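Poly(A) ribonuclease POP2 (Saccharomyces cerevisiae, PDB 1UOC) degrades the poly(A) tails of mRNAs from the 3' end as a probable catalytic subunit of the CCR4-NOT deadenylase complex, here represented by the protein's RNase D domain. Local coordinates at residues Y66-R70 / P180-F186; Q80-S84 / T247-L252; P5-P9 / L236-F241; F15-W20 / P97-N103. All blocks are in the same frame, centred on the assembly; numbering follows the deposited sequence.

Contact 1: Y66-R70 / P180-F186; sequences YQTMR and PNNKEDF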
# COMPACT_ATOMS: atom_id res chain seq x y z
N TYR A 66 -4.98 17.44 -1.32
CA TYR A 66 -4.66 17.13 -2.70
C TYR A 66 -3.58 18.07 -3.27
O TYR A 66 -2.68 17.62 -3.97
CB TYR A 66 -5.91 17.21 -3.58
CG TYR A 66 -5.57 17.34 -5.04
CD1 TYR A 66 -4.95 16.30 -5.73
CD2 TYR A 66 -5.76 18.56 -5.70
CE1 TYR A 66 -4.51 16.47 -7.05
CE2 TYR A 66 -5.33 18.73 -7.01
CZ TYR A 66 -4.70 17.69 -7.68
OH TYR A 66 -4.24 17.89 -8.96
N GLN A 67 -3.69 19.36 -2.96
CA GLN A 67 -2.72 20.34 -3.45
C GLN A 67 -1.35 20.16 -2.80
O GLN A 67 -0.33 20.42 -3.42
CB GLN A 67 -3.22 21.76 -3.19
CG GLN A 67 -4.11 22.30 -4.31
CD GLN A 67 -3.40 22.31 -5.65
OE1 GLN A 67 -4.02 22.53 -6.69
NE2 GLN A 67 -2.09 22.06 -5.63
N THR A 68 -1.36 19.72 -1.55
CA THR A 68 -0.13 19.49 -0.81
C THR A 68 0.56 18.29 -1.42
O THR A 68 1.78 18.25 -1.55
CB THR A 68 -0.44 19.16 0.67
OG1 THR A 68 -1.05 20.29 1.30
CG2 THR A 68 0.83 18.78 1.42
N MET A 69 -0.24 17.30 -1.81
CA MET A 69 0.29 16.09 -2.40
C MET A 69 0.79 16.32 -3.82
O MET A 69 1.84 15.80 -4.19
CB MET A 69 -0.79 15.00 -2.39
CG MET A 69 -0.36 13.69 -3.04
SD MET A 69 -1.26 13.39 -4.56
CE MET A 69 -0.25 14.19 -5.75
N ARG A 70 0.06 17.10 -4.60
CA ARG A 70 0.44 17.38 -5.98
C ARG A 70 1.73 18.18 -6.04
O ARG A 70 2.55 17.99 -6.93
CB ARG A 70 -0.68 18.14 -6.70
CG ARG A 70 -0.55 18.19 -8.21
CD ARG A 70 0.31 19.35 -8.69
NE ARG A 70 -0.30 20.64 -8.36
CZ ARG A 70 -1.50 21.03 -8.77
NH1 ARG A 70 -1.97 22.23 -8.42
NH2 ARG A 70 -2.25 20.23 -9.52
N PRO A 180 -2.07 14.62 -13.21
CA PRO A 180 -3.29 15.39 -13.43
C PRO A 180 -3.12 16.81 -12.87
O PRO A 180 -2.13 17.09 -12.19
CB PRO A 180 -4.34 14.58 -12.68
CG PRO A 180 -3.89 13.19 -12.95
CD PRO A 180 -2.39 13.28 -12.69
N ASN A 181 -4.09 17.68 -13.14
CA ASN A 181 -3.99 19.07 -12.70
C ASN A 181 -4.98 19.49 -11.63
O ASN A 181 -4.95 20.62 -11.15
CB ASN A 181 -4.12 19.97 -13.93
CG ASN A 181 -3.39 21.28 -13.77
OD1 ASN A 181 -3.78 22.13 -12.96
ND2 ASN A 181 -2.31 21.45 -14.52
N ASN A 182 -5.88 18.59 -11.24
CA ASN A 182 -6.87 18.90 -10.22
C ASN A 182 -7.42 17.63 -9.60
O ASN A 182 -7.41 16.57 -10.22
CB ASN A 182 -8.01 19.72 -10.82
CG ASN A 182 -8.67 19.03 -12.00
OD1 ASN A 182 -8.11 18.99 -13.10
ND2 ASN A 182 -9.85 18.47 -11.78
N LYS A 183 -7.91 17.76 -8.36
CA LYS A 183 -8.47 16.64 -7.60
C LYS A 183 -9.39 15.77 -8.46
O LYS A 183 -9.23 14.55 -8.52
CB LYS A 183 -9.24 17.18 -6.40
CG LYS A 183 -9.53 16.14 -5.33
CD LYS A 183 -10.44 16.70 -4.24
CE LYS A 183 -11.91 16.57 -4.61
NZ LYS A 183 -12.38 15.15 -4.59
N GLU A 184 -10.35 16.41 -9.11
CA GLU A 184 -11.33 15.73 -9.95
C GLU A 184 -10.69 14.81 -11.00
O GLU A 184 -11.07 13.64 -11.12
CB GLU A 184 -12.22 16.78 -10.62
CG GLU A 184 -12.24 18.13 -9.89
CD GLU A 184 -12.72 18.04 -8.44
OE1 GLU A 184 -12.44 18.97 -7.64
OE2 GLU A 184 -13.39 17.03 -8.09
N ASP A 185 -9.73 15.33 -11.77
CA ASP A 185 -9.07 14.54 -12.80
C ASP A 185 -8.17 13.46 -12.20
O ASP A 185 -7.95 12.41 -12.80
CB ASP A 185 -8.24 15.44 -13.72
CG ASP A 185 -9.08 16.51 -14.42
OD1 ASP A 185 -8.56 17.16 -15.36
OD2 ASP A 185 -10.26 16.70 -14.05
N PHE A 186 -7.64 13.74 -11.01
CA PHE A 186 -6.79 12.79 -10.31
C PHE A 186 -7.64 11.57 -9.97
O PHE A 186 -7.27 10.43 -10.25
CB PHE A 186 -6.26 13.44 -9.02
CG PHE A 186 -5.62 12.47 -8.07
CD1 PHE A 186 -4.46 11.79 -8.41
CD2 PHE A 186 -6.15 12.29 -6.79
CE1 PHE A 186 -3.83 10.94 -7.49
CE2 PHE A 186 -5.52 11.45 -5.87
CZ PHE A 186 -4.36 10.78 -6.22

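Contact 2: Q80-S84 / T247-L252; sequences QLGLS and TGGQSL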
# COMPACT_ATOMS: atom_id res chain seq x y z
N GLN A 80 11.42 2.47 -1.02
CA GLN A 80 10.86 1.14 -0.82
C GLN A 80 9.36 1.13 -1.07
O GLN A 80 8.68 2.15 -0.91
CB GLN A 80 11.13 0.65 0.61
CG GLN A 80 12.51 0.08 0.85
CD GLN A 80 12.74 -0.33 2.29
OE1 GLN A 80 13.66 -1.09 2.59
NE2 GLN A 80 11.91 0.18 3.20
N LEU A 81 8.85 -0.03 -1.46
CA LEU A 81 7.44 -0.20 -1.72
C LEU A 81 7.07 -1.66 -1.46
O LEU A 81 7.73 -2.57 -1.94
CB LEU A 81 7.10 0.21 -3.15
CG LEU A 81 5.65 0.16 -3.63
CD1 LEU A 81 5.49 1.05 -4.85
CD2 LEU A 81 5.23 -1.27 -3.95
N GLY A 82 6.01 -1.88 -0.69
CA GLY A 82 5.58 -3.23 -0.40
C GLY A 82 4.26 -3.61 -1.05
O GLY A 82 3.37 -2.77 -1.21
N LEU A 83 4.13 -4.87 -1.45
CA LEU A 83 2.90 -5.40 -2.04
C LEU A 83 2.65 -6.74 -1.38
O LEU A 83 3.55 -7.55 -1.24
CB LEU A 83 3.02 -5.63 -3.55
CG LEU A 83 3.08 -4.44 -4.51
CD1 LEU A 83 3.09 -4.97 -5.94
CD2 LEU A 83 1.88 -3.51 -4.28
N SER A 84 1.41 -6.96 -0.95
CA SER A 84 1.06 -8.22 -0.33
C SER A 84 -0.20 -8.72 -1.04
O SER A 84 -1.08 -7.92 -1.39
CB SER A 84 0.79 -8.02 1.16
OG SER A 84 0.89 -9.25 1.85
N THR A 247 8.79 -1.79 5.34
CA THR A 247 7.81 -1.35 4.34
C THR A 247 7.01 -2.55 3.82
O THR A 247 5.79 -2.46 3.64
CB THR A 247 8.52 -0.62 3.19
OG1 THR A 247 9.32 0.44 3.74
CG2 THR A 247 7.50 -0.01 2.21
N GLY A 248 7.68 -3.66 3.58
CA GLY A 248 6.99 -4.85 3.11
C GLY A 248 6.06 -5.33 4.20
O GLY A 248 4.90 -5.66 3.94
N GLY A 249 6.55 -5.35 5.43
CA GLY A 249 5.75 -5.78 6.56
C GLY A 249 4.49 -4.95 6.72
O GLY A 249 3.45 -5.47 7.13
N GLN A 250 4.60 -3.66 6.41
CA GLN A 250 3.46 -2.76 6.50
C GLN A 250 2.35 -3.15 5.52
O GLN A 250 1.18 -3.13 5.88
CB GLN A 250 3.89 -1.31 6.23
CG GLN A 250 4.62 -0.63 7.39
CD GLN A 250 3.69 -0.33 8.55
OE1 GLN A 250 2.78 0.49 8.44
NE2 GLN A 250 3.91 -1.01 9.68
N SER A 251 2.71 -3.50 4.29
CA SER A 251 1.69 -3.87 3.32
C SER A 251 1.06 -5.15 3.84
O SER A 251 -0.15 -5.34 3.76
CB SER A 251 2.28 -4.08 1.91
OG SER A 251 3.15 -5.21 1.85
N LEU A 252 1.89 -6.02 4.41
CA LEU A 252 1.41 -7.27 4.97
C LEU A 252 0.43 -7.05 6.13
O LEU A 252 -0.64 -7.67 6.18
CB LEU A 252 2.60 -8.12 5.44
CG LEU A 252 2.26 -9.36 6.28
CD1 LEU A 252 1.28 -10.28 5.54
CD2 LEU A 252 3.56 -10.09 6.62

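Contact 3: P5-P9 / L236-F241; sequences PIFLP and LGLPRF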
# COMPACT_ATOMS: atom_id res chain seq x y z
N PRO A 5 -8.70 -11.11 21.80
CA PRO A 5 -8.20 -12.44 21.43
C PRO A 5 -6.95 -12.31 20.57
O PRO A 5 -6.86 -11.38 19.77
CB PRO A 5 -9.37 -13.04 20.65
CG PRO A 5 -10.57 -12.37 21.28
CD PRO A 5 -10.11 -10.94 21.41
N ILE A 6 -5.99 -13.21 20.72
CA ILE A 6 -4.79 -13.13 19.90
C ILE A 6 -5.12 -13.63 18.51
O ILE A 6 -5.84 -14.62 18.34
CB ILE A 6 -3.63 -14.00 20.43
CG1 ILE A 6 -3.15 -13.47 21.78
CG2 ILE A 6 -2.49 -13.99 19.43
CD1 ILE A 6 -1.93 -14.20 22.30
N PHE A 7 -4.60 -12.94 17.50
CA PHE A 7 -4.81 -13.34 16.12
C PHE A 7 -3.44 -13.60 15.52
O PHE A 7 -2.71 -12.68 15.19
CB PHE A 7 -5.54 -12.23 15.35
CG PHE A 7 -5.68 -12.51 13.88
CD1 PHE A 7 -6.07 -13.77 13.43
CD2 PHE A 7 -5.43 -11.51 12.94
CE1 PHE A 7 -6.20 -14.04 12.07
CE2 PHE A 7 -5.57 -11.76 11.57
CZ PHE A 7 -5.95 -13.03 11.13
N LEU A 8 -3.10 -14.89 15.41
CA LEU A 8 -1.82 -15.29 14.86
C LEU A 8 -2.00 -16.05 13.56
O LEU A 8 -2.38 -17.21 13.55
CB LEU A 8 -1.07 -16.17 15.86
CG LEU A 8 0.33 -16.65 15.46
CD1 LEU A 8 1.20 -15.46 15.04
CD2 LEU A 8 0.98 -17.39 16.63
N PRO A 9 -1.73 -15.38 12.43
CA PRO A 9 -1.86 -15.99 11.10
C PRO A 9 -0.87 -17.13 10.96
O PRO A 9 0.12 -17.18 11.69
CB PRO A 9 -1.50 -14.85 10.16
CG PRO A 9 -1.73 -13.61 10.97
CD PRO A 9 -1.23 -14.01 12.32
N LEU A 236 -7.20 -5.93 16.75
CA LEU A 236 -7.54 -7.20 16.12
C LEU A 236 -6.71 -8.30 16.76
O LEU A 236 -6.86 -9.48 16.46
CB LEU A 236 -7.28 -7.13 14.62
CG LEU A 236 -8.29 -6.29 13.83
CD1 LEU A 236 -7.72 -5.93 12.46
CD2 LEU A 236 -9.59 -7.07 13.71
N GLY A 237 -5.81 -7.88 17.66
CA GLY A 237 -4.97 -8.82 18.36
C GLY A 237 -3.81 -9.42 17.58
O GLY A 237 -3.50 -10.60 17.75
N LEU A 238 -3.16 -8.62 16.74
CA LEU A 238 -2.01 -9.09 15.97
C LEU A 238 -0.74 -8.74 16.73
O LEU A 238 -0.50 -7.58 17.07
CB LEU A 238 -1.99 -8.42 14.59
CG LEU A 238 -2.87 -9.03 13.51
CD1 LEU A 238 -3.24 -7.94 12.52
CD2 LEU A 238 -2.15 -10.20 12.83
N PRO A 239 0.11 -9.74 17.01
CA PRO A 239 1.36 -9.51 17.74
C PRO A 239 2.24 -8.49 17.05
O PRO A 239 2.23 -8.38 15.83
CB PRO A 239 2.01 -10.90 17.76
CG PRO A 239 0.83 -11.79 17.82
CD PRO A 239 -0.09 -11.18 16.78
N ARG A 240 2.99 -7.74 17.83
CA ARG A 240 3.88 -6.73 17.29
C ARG A 240 5.15 -7.35 16.71
O ARG A 240 6.25 -6.99 17.14
CB ARG A 240 4.29 -5.72 18.36
CG ARG A 240 3.56 -4.39 18.30
CD ARG A 240 2.20 -4.47 18.94
NE ARG A 240 1.50 -3.18 18.95
CZ ARG A 240 2.06 -2.01 19.27
NH1 ARG A 240 3.34 -1.94 19.59
NH2 ARG A 240 1.31 -0.91 19.30
N PHE A 241 5.01 -8.27 15.76
CA PHE A 241 6.20 -8.86 15.15
C PHE A 241 7.01 -7.74 14.49
O PHE A 241 6.43 -6.81 13.90
CB PHE A 241 5.84 -9.91 14.11
CG PHE A 241 5.33 -11.20 14.69
CD1 PHE A 241 3.99 -11.55 14.60
CD2 PHE A 241 6.20 -12.08 15.31
CE1 PHE A 241 3.53 -12.76 15.11
CE2 PHE A 241 5.75 -13.30 15.82
CZ PHE A 241 4.41 -13.64 15.72

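Contact 4: F15-W20 / P97-N103; sequences FVRDVW and PSTWQFN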
# COMPACT_ATOMS: atom_id res chain seq x y z
N PHE A 15 6.23 -13.79 6.03
CA PHE A 15 7.53 -13.82 5.38
C PHE A 15 7.50 -12.78 4.26
O PHE A 15 6.58 -12.78 3.45
CB PHE A 15 7.79 -15.21 4.79
CG PHE A 15 8.97 -15.26 3.86
CD1 PHE A 15 10.26 -15.15 4.35
CD2 PHE A 15 8.78 -15.36 2.48
CE1 PHE A 15 11.37 -15.13 3.49
CE2 PHE A 15 9.87 -15.35 1.60
CZ PHE A 15 11.17 -15.23 2.11
N VAL A 16 8.50 -11.90 4.23
CA VAL A 16 8.60 -10.86 3.21
C VAL A 16 9.78 -11.10 2.27
O VAL A 16 10.93 -11.13 2.71
CB VAL A 16 8.79 -9.47 3.84
CG1 VAL A 16 8.91 -8.42 2.75
CG2 VAL A 16 7.65 -9.14 4.77
N ARG A 17 9.51 -11.26 0.97
CA ARG A 17 10.60 -11.47 0.03
C ARG A 17 11.13 -10.13 -0.43
O ARG A 17 10.37 -9.29 -0.90
CB ARG A 17 10.14 -12.25 -1.20
CG ARG A 17 11.18 -12.24 -2.33
CD ARG A 17 12.11 -13.44 -2.25
NE ARG A 17 11.52 -14.62 -2.89
CZ ARG A 17 11.51 -15.84 -2.36
NH1 ARG A 17 12.07 -16.05 -1.17
NH2 ARG A 17 10.94 -16.85 -3.00
N ASP A 18 12.43 -9.92 -0.26
CA ASP A 18 13.08 -8.69 -0.68
C ASP A 18 13.31 -8.79 -2.17
O ASP A 18 13.69 -9.85 -2.69
CB ASP A 18 14.41 -8.50 0.03
CG ASP A 18 14.31 -7.60 1.23
OD1 ASP A 18 14.01 -6.39 1.05
OD2 ASP A 18 14.53 -8.08 2.36
N VAL A 19 13.07 -7.69 -2.87
CA VAL A 19 13.27 -7.65 -4.31
C VAL A 19 14.26 -6.54 -4.64
O VAL A 19 14.17 -5.43 -4.11
CB VAL A 19 11.93 -7.40 -5.06
CG1 VAL A 19 12.12 -7.64 -6.55
CG2 VAL A 19 10.84 -8.31 -4.52
N TRP A 20 15.22 -6.88 -5.50
CA TRP A 20 16.24 -5.95 -5.96
C TRP A 20 16.23 -6.09 -7.47
O TRP A 20 15.35 -6.76 -8.01
CB TRP A 20 17.62 -6.32 -5.39
CG TRP A 20 17.62 -6.35 -3.89
CD1 TRP A 20 17.28 -7.41 -3.10
CD2 TRP A 20 17.87 -5.25 -3.01
NE1 TRP A 20 17.29 -7.04 -1.78
CE2 TRP A 20 17.64 -5.72 -1.69
CE3 TRP A 20 18.24 -3.92 -3.20
CZ2 TRP A 20 17.79 -4.90 -0.57
CZ3 TRP A 20 18.39 -3.10 -2.08
CH2 TRP A 20 18.16 -3.60 -0.79
N PRO A 97 6.62 -16.94 -1.32
CA PRO A 97 6.31 -15.60 -0.84
C PRO A 97 4.95 -15.06 -1.28
O PRO A 97 4.48 -15.31 -2.39
CB PRO A 97 7.46 -14.77 -1.40
CG PRO A 97 7.68 -15.43 -2.74
CD PRO A 97 7.67 -16.89 -2.36
N SER A 98 4.35 -14.28 -0.39
CA SER A 98 3.04 -13.69 -0.63
C SER A 98 3.13 -12.17 -0.34
O SER A 98 2.15 -11.43 -0.43
CB SER A 98 2.05 -14.35 0.32
OG SER A 98 0.75 -14.14 -0.13
N THR A 99 4.32 -11.72 0.04
CA THR A 99 4.56 -10.31 0.34
C THR A 99 5.92 -9.96 -0.21
O THR A 99 6.87 -10.73 -0.05
CB THR A 99 4.52 -10.02 1.86
OG1 THR A 99 3.23 -10.34 2.36
CG2 THR A 99 4.79 -8.53 2.13
N TRP A 100 6.03 -8.80 -0.84
CA TRP A 100 7.27 -8.38 -1.44
C TRP A 100 7.62 -6.98 -0.99
O TRP A 100 6.73 -6.17 -0.71
CB TRP A 100 7.12 -8.36 -2.97
CG TRP A 100 6.92 -9.72 -3.59
CD1 TRP A 100 7.90 -10.55 -4.06
CD2 TRP A 100 5.69 -10.43 -3.72
NE1 TRP A 100 7.34 -11.73 -4.48
CE2 TRP A 100 5.99 -11.69 -4.27
CE3 TRP A 100 4.35 -10.13 -3.41
CZ2 TRP A 100 5.00 -12.65 -4.53
CZ3 TRP A 100 3.37 -11.08 -3.66
CH2 TRP A 100 3.71 -12.33 -4.22
N GLN A 101 8.92 -6.72 -0.92
CA GLN A 101 9.41 -5.40 -0.57
C GLN A 101 10.36 -5.03 -1.68
O GLN A 101 11.47 -5.53 -1.75
CB GLN A 101 10.17 -5.38 0.76
CG GLN A 101 10.58 -3.95 1.14
CD GLN A 101 11.20 -3.85 2.52
OE1 GLN A 101 12.37 -4.12 2.71
NE2 GLN A 101 10.40 -3.45 3.49
N PHE A 102 9.90 -4.15 -2.57
CA PHE A 102 10.72 -3.71 -3.67
C PHE A 102 11.63 -2.58 -3.20
O PHE A 102 11.18 -1.60 -2.61
CB PHE A 102 9.83 -3.23 -4.82
CG PHE A 102 8.90 -4.30 -5.36
CD1 PHE A 102 7.66 -4.52 -4.77
CD2 PHE A 102 9.28 -5.07 -6.45
CE1 PHE A 102 6.80 -5.51 -5.26
CE2 PHE A 102 8.43 -6.06 -6.96
CZ PHE A 102 7.18 -6.27 -6.36
N ASN A 103 12.93 -2.72 -3.45
CA ASN A 103 13.91 -1.72 -3.04
C ASN A 103 14.38 -0.98 -4.30
O ASN A 103 14.86 -1.59 -5.25
CB ASN A 103 15.06 -2.42 -2.33
CG ASN A 103 14.60 -3.22 -1.11
OD1 ASN A 103 14.40 -4.43 -1.18
ND2 ASN A 103 14.43 -2.53 0.01
O HOH W 1 4.81 -14.44 2.16

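Contact 1: Y66-R70 / P180-F186
Tyr66 lays one face of its ring against the start of helix 183-193, where the backbone N of Lys183 sits 3.1 Å from Tyr66 CE2, above the plane and displaced toward the rim. The same face receives the CB of Lys183, 4.1 Å from the ring centroid, in a CH-pi contact. Farther out, the phenol oxygen reaches the backbone between Asn181 and Asn182, with Tyr66 OH 2.9 Å from Asn182 N. Tyr66 CE1 also touches Phe186 CB at 4.0 Å, and the two rings meet at a slant, their planes 33° apart. One turn of helix 61-73 further on, Arg70 gives the clear hydrogen bond of the contact, from NH2 to Asn181 O, 3.2 Å long and fairly straight at 157°. The carbonyl oxygen lies in the guanidinium plane, but the donor stands above the carbonyl plane and so does not use a lone pair. Asn182 is the N-cap of helix 183-193, so Tyr66 and Arg70 both meet the chain just where it turns into that helix. Met69 approaches the Phe186 ring obliquely as a Met-aromatic contact, SD 4.9 Å from the centroid. Tyr66 swings CG anti to its own backbone N (chi1 161°), which carries the ring off helix 61-73 toward Lys183. Behind this first shell, Tyr283 packs on both Tyr66 and Lys183, Met179 backs Met69 and Arg70, and Tyr165 of helix 165-174 touches Met69. The Lys183 ammonium leads off to a salt bridge with Glu187.

Contact 2: Q80-S84 / T247-L252
Gly248 O is gripped twice within the first turns of helix 247-264: by the backbone N of Leu252 at 3.1 Å and by the Ser251 hydroxyl, whose OG donates to Gly248 O over 2.8 Å, in the carbonyl plane and on a lone pair. With OG between its backbone N and carbonyl carbon (chi1 67°), Ser251 can bend back to that carbonyl while its CB and OG still lie against Gly82 of the strand. The backbones come very close here, Gly82 CA standing 4.1 Å from Gly248 CA. A CB on Gly82 would run into Thr247 O and Gly248 CA, so the approach depends on the glycine. On one side of it, Thr247 directs CG2 at the strand backbone, 3.8 Å from Gly82 N, and its OG1 lies 2.7 Å from Gln80 NE2. On the other, Ser84 OG rests 3.7 Å from Leu252 CA and is hydrogen-bonded to Thr99 of the adjacent strand. Helix and strand run roughly the same way, 32° apart. Thr247 and Ser251 also lie near Glu46 and Ser44, and Gln250 leaves the same helix turn; these three are predicted to bind the divalent metal, consistent with a helix packed on the central sheet at the active site of a DEDD-type nuclease.

Contact 3: P5-P9 / L236-F241
The Phe7 ring has Pro9 CG over one face, toward the rim, while Leu238 of the other segment comes in obliquely, its CD2 3.5 Å from Phe7 CD2. The two side chains lie alongside each other and point the same way. Pro9 CG then meets Leu238 CD2 from a crossing direction at 3.9 Å, so the leucine methyl sits in the corner that the phenylalanine and proline form. At the outer end, the Phe241 ring offers its edge to a methyl of Leu8, whose CD1 is 3.6 Å from Phe241 CE1. Holding CG anti to the backbone N (chi1 174°), Phe7 carries its ring past Leu238 to Gln260 of helix 247-264. With an alanine at Phe7, Leu238 CD2 and Pro9 CG would probably lose the aromatic surface they share, opening a gap above that helix. The backbones are tied by Phe7 N to Gly237 O, 2.6 Å and 162° at the hydrogen, with the donor above the carbonyl plane. Pro5 O accepts a CA-H...O contact from Gly237 CA, 3.5 Å away, where a side chain would clash. Gly237, with positive phi, closes helix 229-235 in a Schellman motif, and the N-terminal arm of this chain is pinned across this helix end at the surface.

Contact 4: F15-W20 / P97-N103
Backbone bonds join Arg17-Val19 to Thr99-Asn103 as parallel strands. Arg17 N donates to Thr99 O (2.9 Å), Gln101 N to Arg17 O, Val19 N to Gln101 O, and Asn103 N to Val19 O (3.1 Å). Just before the paired part, a water links the two segments, giving a hydrogen to Phe15 O and accepting one from Ser98 N.

Among the apolar contacts, Val19 fills the face it shares with Trp100 and Phe102: CG2 touches the edge of the indole at Trp100 CD1 (3.7 Å) and also lies over the Phe102 ring, whose CD2 meets Val19 CB at 3.8 Å. The Phe15 ring turns its edge to Pro97 CB.

Two flat groups are also met over a face by the other segment. The Arg17 guanidinium has Pro97 CG over one face, its NH2 3.3 Å from Pro97 CD, while its NE is held by a salt bridge to Glu27. With CG set opposite its carbonyl carbon (chi1 -57°), Trp20 brings its indole flat over Asn103, whose CB stands 3.6 Å from the centroid of the six-membered ring, 19° off the normal, as a CH-pi contact. A serine in place of Trp20 would probably strip that cover from Asn103 and leave His131 without its edge-to-face partner.

Strand 17-19 forms one edge of the sheet; strand 99-103 continues it to strand 77-86, with helix 24-34 packed on the Trp100 and Phe102 face and helix 247-264 against Thr99 and Gln101.

In the fold
Contacts 2 and 4 adjoin, their centres 8 Å apart: strands 77-86 and 99-103 are antiparallel neighbours in the six-stranded mixed sheet, joined by bonds such as Leu81 O to Phe102 N. Contact 4 adds edge strand 17-19, and contact 2 sets helix 247-264 on the sheet beside the predicted metal site. Contact 3 lies about 18 Å from contact 2 between centres, where residues 5-9 meet the loop leading into that helix, bringing the chain's start to its late part. Contact 1, about 37 Å from contact 3 between centres and on the opposite side of the chain's centre, joins helices 61-73 and 183-193. Segments of contacts 1, 2 and 4 alternate along the chain, so distant sequence interlocks into one compact nuclease domain.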